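Local coordinates for water stress and hypersensitive response domain-containing protein (Archaeoglobus fulgidus DSM 4304, PDB 3BUT), which is of unknown function but has the beta-rich fold of the LEA_2 family and probably binds lipid, at residues 81-84 with 85-88. The protein carries 4 engineered substitutions. Numbering follows the deposited sequence.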
# COMPACT_ATOMS: atom_id res chain seq x y z
N ARG A 81 -1.95 -6.42 4.97
CA ARG A 81 -0.79 -5.99 5.74
C ARG A 81 0.35 -7.02 5.76
O ARG A 81 1.49 -6.68 6.12
CB ARG A 81 -1.17 -5.63 7.18
CG ARG A 81 -1.95 -4.33 7.34
CD ARG A 81 -2.27 -4.04 8.81
NE ARG A 81 -3.07 -5.08 9.45
CZ ARG A 81 -2.61 -5.94 10.37
NH1 ARG A 81 -1.34 -5.88 10.77
NH2 ARG A 81 -3.42 -6.85 10.89
N GLU A 82 0.05 -8.26 5.40
CA GLU A 82 1.11 -9.26 5.31
C GLU A 82 1.61 -9.42 3.88
O GLU A 82 2.58 -10.13 3.63
CB GLU A 82 0.72 -10.59 5.96
CG GLU A 82 -0.55 -11.24 5.44
CD GLU A 82 -0.82 -12.58 6.10
OE1 GLU A 82 -0.70 -12.67 7.34
OE2 GLU A 82 -1.16 -13.54 5.38
N TRP A 83 0.95 -8.74 2.95
CA TRP A 83 1.43 -8.66 1.57
C TRP A 83 2.60 -7.69 1.51
O TRP A 83 3.58 -7.94 0.82
CB TRP A 83 0.32 -8.21 0.60
CG TRP A 83 0.86 -7.43 -0.58
CD1 TRP A 83 1.50 -7.94 -1.67
CD2 TRP A 83 0.85 -6.01 -0.75
NE1 TRP A 83 1.87 -6.93 -2.51
CE2 TRP A 83 1.49 -5.73 -1.98
CE3 TRP A 83 0.36 -4.94 0.01
CZ2 TRP A 83 1.66 -4.43 -2.46
CZ3 TRP A 83 0.52 -3.65 -0.47
CH2 TRP A 83 1.16 -3.41 -1.70
N TRP A 84 2.48 -6.59 2.25
CA TRP A 84 3.46 -5.52 2.21
C TRP A 84 4.90 -6.00 2.41
O TRP A 84 5.81 -5.54 1.71
CB TRP A 84 3.10 -4.41 3.21
CG TRP A 84 4.10 -3.31 3.21
CD1 TRP A 84 4.95 -2.98 4.22
CD2 TRP A 84 4.40 -2.41 2.13
NE1 TRP A 84 5.75 -1.93 3.85
CE2 TRP A 84 5.43 -1.56 2.57
CE3 TRP A 84 3.88 -2.23 0.83
CZ2 TRP A 84 5.96 -0.55 1.76
CZ3 TRP A 84 4.41 -1.23 0.03
CH2 TRP A 84 5.44 -0.40 0.50
N VAL A 85 5.09 -6.93 3.34
CA VAL A 85 6.37 -7.60 3.56
C VAL A 85 6.95 -8.16 2.26
O VAL A 85 8.11 -7.90 1.93
CB VAL A 85 6.22 -8.77 4.58
CG1 VAL A 85 7.58 -9.39 4.91
CG2 VAL A 85 5.52 -8.31 5.85
N THR A 86 6.11 -8.88 1.52
CA THR A 86 6.51 -9.58 0.29
C THR A 86 6.80 -8.61 -0.85
O THR A 86 7.66 -8.88 -1.70
CB THR A 86 5.44 -10.59 -0.18
OG1 THR A 86 4.29 -9.90 -0.68
CG2 THR A 86 5.00 -11.49 0.95
N HIS A 87 6.07 -7.49 -0.87
CA HIS A 87 6.23 -6.48 -1.90
C HIS A 87 7.64 -5.91 -1.87
O HIS A 87 8.35 -6.00 -2.86
CB HIS A 87 5.20 -5.36 -1.76
CG HIS A 87 5.37 -4.25 -2.75
ND1 HIS A 87 5.03 -4.38 -4.08
CD2 HIS A 87 5.87 -3.00 -2.61
CE1 HIS A 87 5.29 -3.25 -4.71
NE2 HIS A 87 5.80 -2.40 -3.84
N ILE A 88 8.04 -5.37 -0.73
CA ILE A 88 9.39 -4.82 -0.60
C ILE A 88 10.47 -5.90 -0.66
O ILE A 88 11.53 -5.65 -1.23
CB ILE A 88 9.56 -3.93 0.65
CG1 ILE A 88 9.14 -4.68 1.91
CG2 ILE A 88 8.77 -2.63 0.51
CD1 ILE A 88 9.86 -4.21 3.09
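His87 sits one helical turn beyond Trp83 and meets both Trp83 and Trp84, making a small aromatic cluster on the short helix 83-89. Its CB comes against the Trp83 indole around CE2 and CZ2, 3.7 Å from Trp83 CE2, while the two side chains run alongside each other in the same direction. The Trp83 and His87 ring planes are tilted by 47°. On the Trp84 side, His87 CD2 comes within 3.5 Å of Trp84 CZ3; these two planes are nearly parallel, but the rings are slid so far apart that they barely overlap.

Trp84 also receives a methyl from its i+4 neighbour, Ile88. With CG anti to the backbone N (chi1 179°), the indole reaches along the helix, where Ile88 places the branch methyl CG2 over the six-membered ring in a CH-pi contact, 3.7 Å from Trp84 CZ2. A beta-branched aliphatic side chain suits this place because its methyl can rest on a flat, polarisable ring.

Polar packing is tightest at the carbonyl of Trp83. Thr86 OG1 donates to Trp83 O at 2.6 Å, in the carbonyl plane and on a lone pair, and His87 N donates to the same oxygen at 3.0 Å. Threonine suits the site: OG1, set between its own backbone N and carbonyl carbon (chi1 71°), can fold back onto the carbonyl three residues earlier, and it also bonds Asn46 ND2.

The looser side belongs to Arg81 and Glu82, whose CB atoms head away from the following turn. Arg81 NH1 makes a weak hydrogen bond to Asp15 O of the second subunit, on which Trp84, Val85 and Ile88 also pack. By contrast, the buried imidazole has both nitrogens engaged by threonine hydroxyls, ND1 by Thr94 on strand 93-105, which also bonds Trp83 NE1, and NE2 by Thr124 just after strand 111-123; this satisfies its polar atoms and probably fixes the ring's rotation.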